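Local coordinates for protein 11S globulin subunit beta (Cucurbita maxima, PDB 2E9Q) that serves as a seed storage protein, a nutrient reservoir built from subunits whose acidic and basic chains are joined by a disulfide, at residues A[37-51]-A[64-76]. Residues are numbered along the deposited sequence; the frame is centred on the assembly and turned at random. Where two conformers were deposited one is given.
Sequences PVRRAEAEAGFTEVW and NMIRHTIRPKGLL. Unlike the reference sequence in segment 37-51: Gly46 (reference Ile).
Strand 46-50 runs antiparallel to strand 64-70, their axes 4.7 Å apart, and backbone hydrogen bonds join Phe47 with Thr69 and Glu49 with Arg67 in both directions, with single bonds from Arg71 N to Ala45 O and from Trp51 N to Met65 O closing the ladder's two ends. On the face bearing Phe47, Glu49, Arg67 and Thr69, the Phe47 ring lies alongside the side chain of its cross-strand partner Thr69: chi1 of 59° sets CG between the backbone N and carbonyl carbon, and Thr69 CB sits over one ring face, 3.7 Å from the centroid, in a CH-pi contact. Beside it, Arg67 bends at chi3 (56°) to bring NE within 2.9 Å of Glu49 OE1 in a hydrogen-bonded salt bridge, approaching from above the carboxylate plane. Glu49 OE2 forms a second salt bridge with Arg40 NE at 2.9 Å, so one buried carboxylate bridges two arginines, which probably favours its ionised form; Arg67 NH2 is hydrogen-bonded to Tyr348 OH. Trp51 CH2 sits over the centre of the Arg67 guanidinium, the two planes steeply inclined, while Met65 CG and Pro37 CG cover opposite faces of the indole. Where the chain turns between strands 39-43 and 46-50, the extended Arg71 lays its guanidinium face over Gly46 N. Strand 155-162 flanks strand 64-70 on its other edge, and together these strands form part of an antiparallel sheet in the N-terminal cupin beta-barrel of the 11S globulins.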
loop_
_atom_site.group_PDB
_atom_site.type_symbol
_atom_site.label_atom_id
_atom_site.label_comp_id
_atom_site.label_asym_id
_atom_site.label_seq_id
_atom_site.Cartn_x
_atom_site.Cartn_y
_atom_site.Cartn_z
ATOM N N PRO A 37 -22.526 19.896 4.759
ATOM C CA PRO A 37 -21.391 20.584 4.137
ATOM C C PRO A 37 -20.993 21.716 5.067
ATOM O O PRO A 37 -21.824 22.210 5.820
ATOM C CB PRO A 37 -21.969 21.103 2.822
ATOM C CG PRO A 37 -23.058 20.149 2.521
ATOM C CD PRO A 37 -23.701 19.928 3.877
ATOM N N VAL A 38 -19.737 22.130 5.023
ATOM C CA VAL A 38 -19.288 23.207 5.896
ATOM C C VAL A 38 -18.792 24.409 5.101
ATOM O O VAL A 38 -18.597 25.484 5.654
ATOM C CB VAL A 38 -18.139 22.747 6.833
ATOM C CG1 VAL A 38 -18.604 21.609 7.715
ATOM C CG2 VAL A 38 -16.930 22.326 6.010
ATOM N N ARG A 39 -18.596 24.227 3.804
ATOM C CA ARG A 39 -18.084 25.299 2.966
ATOM C C ARG A 39 -18.850 25.358 1.640
ATOM O O ARG A 39 -19.379 24.355 1.177
ATOM C CB ARG A 39 -16.588 25.071 2.734
ATOM C CG ARG A 39 -15.758 26.339 2.765
ATOM C CD ARG A 39 -14.259 26.048 2.911
ATOM N NE ARG A 39 -13.912 25.458 4.209
ATOM C CZ ARG A 39 -13.513 24.196 4.381
ATOM N NH1 ARG A 39 -13.220 23.754 5.600
ATOM N NH2 ARG A 39 -13.405 23.375 3.336
ATOM N N ARG A 40 -18.893 26.538 1.025
ATOM C CA ARG A 40 -19.640 26.731 -0.207
ATOM C C ARG A 40 -19.023 27.747 -1.149
ATOM O O ARG A 40 -18.509 28.769 -0.709
ATOM C CB ARG A 40 -21.072 27.166 0.101
ATOM C CG ARG A 40 -21.911 26.078 0.716
ATOM C CD ARG A 40 -23.275 26.578 1.144
ATOM N NE ARG A 40 -23.964 25.546 1.906
ATOM C CZ ARG A 40 -23.461 24.960 2.987
ATOM N NH1 ARG A 40 -22.260 25.305 3.447
ATOM N NH2 ARG A 40 -24.153 24.016 3.604
ATOM N N ALA A 41 -19.090 27.451 -2.446
ATOM C CA ALA A 41 -18.565 28.332 -3.488
ATOM C C ALA A 41 -19.630 28.536 -4.570
ATOM O O ALA A 41 -20.031 27.600 -5.271
ATOM C CB ALA A 41 -17.299 27.739 -4.104
ATOM N N GLU A 42 -20.090 29.773 -4.693
ATOM C CA GLU A 42 -21.112 30.130 -5.665
ATOM C C GLU A 42 -20.485 30.352 -7.036
ATOM O O GLU A 42 -19.430 30.966 -7.163
ATOM C CB GLU A 42 -21.839 31.402 -5.199
ATOM C CG GLU A 42 -22.620 31.236 -3.892
ATOM C CD GLU A 42 -23.924 30.481 -4.078
ATOM O OE1 GLU A 42 -24.437 29.913 -3.084
ATOM O OE2 GLU A 42 -24.438 30.467 -5.224
ATOM N N ALA A 43 -21.133 29.841 -8.066
ATOM C CA ALA A 43 -20.618 30.015 -9.412
ATOM C C ALA A 43 -21.685 30.679 -10.271
ATOM O O ALA A 43 -22.827 30.839 -9.844
ATOM C CB ALA A 43 -20.220 28.657 -10.009
ATOM N N GLU A 44 -21.305 31.059 -11.481
ATOM C CA GLU A 44 -22.231 31.696 -12.395
ATOM C C GLU A 44 -23.456 30.835 -12.658
ATOM O O GLU A 44 -24.578 31.342 -12.654
ATOM C CB GLU A 44 -21.526 32.019 -13.716
ATOM C CG GLU A 44 -22.445 32.594 -14.792
ATOM C CD GLU A 44 -21.700 32.931 -16.074
ATOM O OE1 GLU A 44 -21.528 34.131 -16.376
ATOM O OE2 GLU A 44 -21.274 31.989 -16.777
ATOM N N ALA A 45 -23.259 29.534 -12.851
ATOM C CA ALA A 45 -24.385 28.653 -13.151
ATOM C C ALA A 45 -24.691 27.565 -12.132
ATOM O O ALA A 45 -25.305 26.557 -12.466
ATOM C CB ALA A 45 -24.184 28.025 -14.525
ATOM N N GLY A 46 -24.284 27.771 -10.888
ATOM C CA GLY A 46 -24.546 26.776 -9.866
ATOM C C GLY A 46 -23.690 27.039 -8.653
ATOM O O GLY A 46 -23.208 28.156 -8.469
ATOM N N PHE A 47 -23.486 26.023 -7.827
ATOM C CA PHE A 47 -22.667 26.195 -6.636
ATOM C C PHE A 47 -22.127 24.867 -6.119
ATOM O O PHE A 47 -22.720 23.813 -6.329
ATOM C CB PHE A 47 -23.475 26.922 -5.540
ATOM C CG PHE A 47 -24.725 26.204 -5.122
ATOM C CD1 PHE A 47 -24.688 25.247 -4.116
ATOM C CD2 PHE A 47 -25.941 26.491 -5.731
ATOM C CE1 PHE A 47 -25.842 24.580 -3.714
ATOM C CE2 PHE A 47 -27.111 25.832 -5.345
ATOM C CZ PHE A 47 -27.062 24.872 -4.330
ATOM N N THR A 48 -20.999 24.944 -5.430
ATOM C CA THR A 48 -20.320 23.778 -4.891
ATOM C C THR A 48 -20.237 23.788 -3.371
ATOM O O THR A 48 -19.789 24.764 -2.765
ATOM C CB THR A 48 -18.893 23.711 -5.442
ATOM O OG1 THR A 48 -18.951 23.633 -6.869
ATOM C CG2 THR A 48 -18.136 22.512 -4.861
ATOM N N GLU A 49 -20.654 22.684 -2.767
ATOM C CA GLU A 49 -20.618 22.537 -1.329
ATOM C C GLU A 49 -19.580 21.464 -0.976
ATOM O O GLU A 49 -19.476 20.434 -1.668
ATOM C CB GLU A 49 -22.001 22.137 -0.823
ATOM C CG GLU A 49 -23.069 23.217 -1.033
ATOM C CD GLU A 49 -24.445 22.755 -0.601
ATOM O OE1 GLU A 49 -25.104 22.021 -1.370
ATOM O OE2 GLU A 49 -24.860 23.110 0.520
ATOM N N VAL A 50 -18.813 21.712 0.088
ATOM C CA VAL A 50 -17.772 20.782 0.522
ATOM C C VAL A 50 -17.887 20.409 1.993
ATOM O O VAL A 50 -18.127 21.273 2.841
ATOM C CB VAL A 50 -16.378 21.379 0.276
ATOM C CG1 VAL A 50 -15.312 20.363 0.613
ATOM C CG2 VAL A 50 -16.251 21.819 -1.179
ATOM N N TRP A 51 -17.731 19.123 2.296
ATOM C CA TRP A 51 -17.806 18.671 3.676
ATOM C C TRP A 51 -16.452 18.912 4.352
ATOM O O TRP A 51 -15.472 19.263 3.687
ATOM C CB TRP A 51 -18.203 17.194 3.754
ATOM C CG TRP A 51 -19.689 16.961 3.756
ATOM C CD1 TRP A 51 -20.457 16.549 4.813
ATOM C CD2 TRP A 51 -20.582 17.090 2.639
ATOM N NE1 TRP A 51 -21.771 16.405 4.421
ATOM C CE2 TRP A 51 -21.874 16.730 3.093
ATOM C CE3 TRP A 51 -20.414 17.472 1.299
ATOM C CZ2 TRP A 51 -22.999 16.741 2.247
ATOM C CZ3 TRP A 51 -21.534 17.483 0.457
ATOM C CH2 TRP A 51 -22.808 17.120 0.939
ATOM N N ASN A 64 -13.307 12.621 1.198
ATOM C CA ASN A 64 -13.768 13.981 0.983
ATOM C C ASN A 64 -15.126 13.822 0.317
ATOM O O ASN A 64 -15.363 12.842 -0.401
ATOM C CB ASN A 64 -12.848 14.740 0.030
ATOM C CG ASN A 64 -11.419 14.804 0.513
ATOM O OD1 ASN A 64 -10.702 13.796 0.523
ATOM N ND2 ASN A 64 -10.989 15.993 0.913
ATOM N N MET A 65 -16.019 14.773 0.567
ATOM C CA MET A 65 -17.353 14.759 -0.026
ATOM C C MET A 65 -17.641 16.149 -0.585
ATOM O O MET A 65 -17.452 17.161 0.096
ATOM C CB MET A 65 -18.403 14.404 1.028
ATOM C CG MET A 65 -19.789 14.082 0.466
ATOM S SD MET A 65 -19.852 12.477 -0.360
ATOM C CE MET A 65 -19.613 11.394 1.027
ATOM N N ILE A 66 -18.098 16.190 -1.829
ATOM C CA ILE A 66 -18.411 17.436 -2.504
ATOM C C ILE A 66 -19.757 17.276 -3.197
ATOM O O ILE A 66 -20.072 16.199 -3.715
ATOM C CB ILE A 66 -17.345 17.748 -3.557
ATOM C CG1 ILE A 66 -15.987 17.878 -2.875
ATOM C CG2 ILE A 66 -17.698 19.007 -4.328
ATOM C CD1 ILE A 66 -14.844 18.072 -3.834
ATOM N N ARG A 67 -20.568 18.332 -3.177
ATOM C CA ARG A 67 -21.866 18.295 -3.839
ATOM C C ARG A 67 -21.939 19.469 -4.798
ATOM O O ARG A 67 -21.756 20.630 -4.413
ATOM C CB ARG A 67 -23.019 18.354 -2.831
ATOM C CG ARG A 67 -24.418 18.401 -3.485
ATOM C CD ARG A 67 -25.529 18.156 -2.468
ATOM N NE ARG A 67 -25.451 19.107 -1.360
ATOM C CZ ARG A 67 -26.062 18.959 -0.189
ATOM N NH1 ARG A 67 -25.919 19.889 0.747
ATOM N NH2 ARG A 67 -26.810 17.890 0.059
ATOM N N HIS A 68 -22.180 19.154 -6.062
ATOM C CA HIS A 68 -22.280 20.171 -7.085
ATOM C C HIS A 68 -23.724 20.335 -7.511
ATOM O O HIS A 68 -24.442 19.362 -7.721
ATOM C CB HIS A 68 -21.443 19.784 -8.299
ATOM C CG HIS A 68 -19.974 19.999 -8.122
ATOM N ND1 HIS A 68 -19.035 19.054 -8.475
ATOM C CD2 HIS A 68 -19.278 21.078 -7.697
ATOM C CE1 HIS A 68 -17.824 19.545 -8.279
ATOM N NE2 HIS A 68 -17.945 20.774 -7.807
ATOM N N THR A 69 -24.148 21.581 -7.636
ATOM C CA THR A 69 -25.500 21.869 -8.064
ATOM C C THR A 69 -25.341 22.727 -9.297
ATOM O O THR A 69 -24.965 23.897 -9.213
ATOM C CB THR A 69 -26.280 22.613 -6.979
ATOM O OG1 THR A 69 -26.532 21.712 -5.887
ATOM C CG2 THR A 69 -27.601 23.117 -7.528
ATOM N N ILE A 70 -25.607 22.127 -10.450
ATOM C CA ILE A 70 -25.457 22.823 -11.711
ATOM C C ILE A 70 -26.813 23.142 -12.298
ATOM O O ILE A 70 -27.650 22.259 -12.512
ATOM C CB ILE A 70 -24.630 21.968 -12.689
ATOM C CG1 ILE A 70 -23.315 21.572 -12.006
ATOM C CG2 ILE A 70 -24.350 22.749 -13.983
ATOM C CD1 ILE A 70 -22.531 20.539 -12.753
ATOM N N ARG A 71 -27.035 24.424 -12.548
ATOM C CA ARG A 71 -28.308 24.858 -13.097
ATOM C C ARG A 71 -28.331 24.617 -14.598
ATOM O O ARG A 71 -27.279 24.488 -15.232
ATOM C CB ARG A 71 -28.502 26.351 -12.829
ATOM C CG ARG A 71 -28.372 26.756 -11.372
ATOM C CD ARG A 71 -28.048 28.238 -11.260
ATOM N NE ARG A 71 -27.755 28.625 -9.886
ATOM C CZ ARG A 71 -26.986 29.651 -9.553
ATOM N NH1 ARG A 71 -26.429 30.395 -10.495
ATOM N NH2 ARG A 71 -26.767 29.925 -8.277
ATOM N N PRO A 72 -29.537 24.542 -15.186
ATOM C CA PRO A 72 -29.694 24.314 -16.625
ATOM C C PRO A 72 -28.718 25.138 -17.445
ATOM O O PRO A 72 -28.503 26.320 -17.170
ATOM C CB PRO A 72 -31.140 24.697 -16.863
ATOM C CG PRO A 72 -31.797 24.150 -15.623
ATOM C CD PRO A 72 -30.856 24.652 -14.535
ATOM N N LYS A 73 -28.119 24.493 -18.442
ATOM C CA LYS A 73 -27.143 25.130 -19.320
ATOM C C LYS A 73 -25.833 25.361 -18.580
ATOM O O LYS A 73 -24.963 26.092 -19.052
ATOM C CB LYS A 73 -27.675 26.468 -19.856
ATOM C CG LYS A 73 -28.984 26.369 -20.650
ATOM C CD LYS A 73 -28.843 25.480 -21.884
ATOM C CE LYS A 73 -30.166 25.341 -22.635
ATOM N NZ LYS A 73 -30.072 24.417 -23.808
ATOM N N GLY A 74 -25.694 24.727 -17.421
ATOM C CA GLY A 74 -24.481 24.884 -16.639
ATOM C C GLY A 74 -23.355 23.956 -17.053
ATOM O O GLY A 74 -23.577 22.787 -17.357
ATOM N N LEU A 75 -22.137 24.483 -17.058
ATOM C CA LEU A 75 -20.968 23.703 -17.423
ATOM C C LEU A 75 -19.890 23.716 -16.329
ATOM O O LEU A 75 -19.312 24.755 -16.028
ATOM C CB LEU A 75 -20.367 24.244 -18.726
ATOM C CG LEU A 75 -19.007 23.659 -19.142
ATOM C CD1 LEU A 75 -19.181 22.214 -19.614
ATOM C CD2 LEU A 75 -18.383 24.520 -20.244
ATOM N N LEU A 76 -19.637 22.560 -15.725
ATOM C CA LEU A 76 -18.594 22.452 -14.716
ATOM C C LEU A 76 -17.328 22.352 -15.541
ATOM O O LEU A 76 -17.152 21.407 -16.306
ATOM C CB LEU A 76 -18.780 21.187 -13.878
ATOM C CG LEU A 76 -17.647 20.792 -12.916
ATOM C CD1 LEU A 76 -17.340 21.921 -11.932
ATOM C CD2 LEU A 76 -18.064 19.519 -12.173
HETATM O O HOH W 1 -24.295 21.666 -4.234
HETATM O O HOH W 2 -14.542 16.822 2.219
#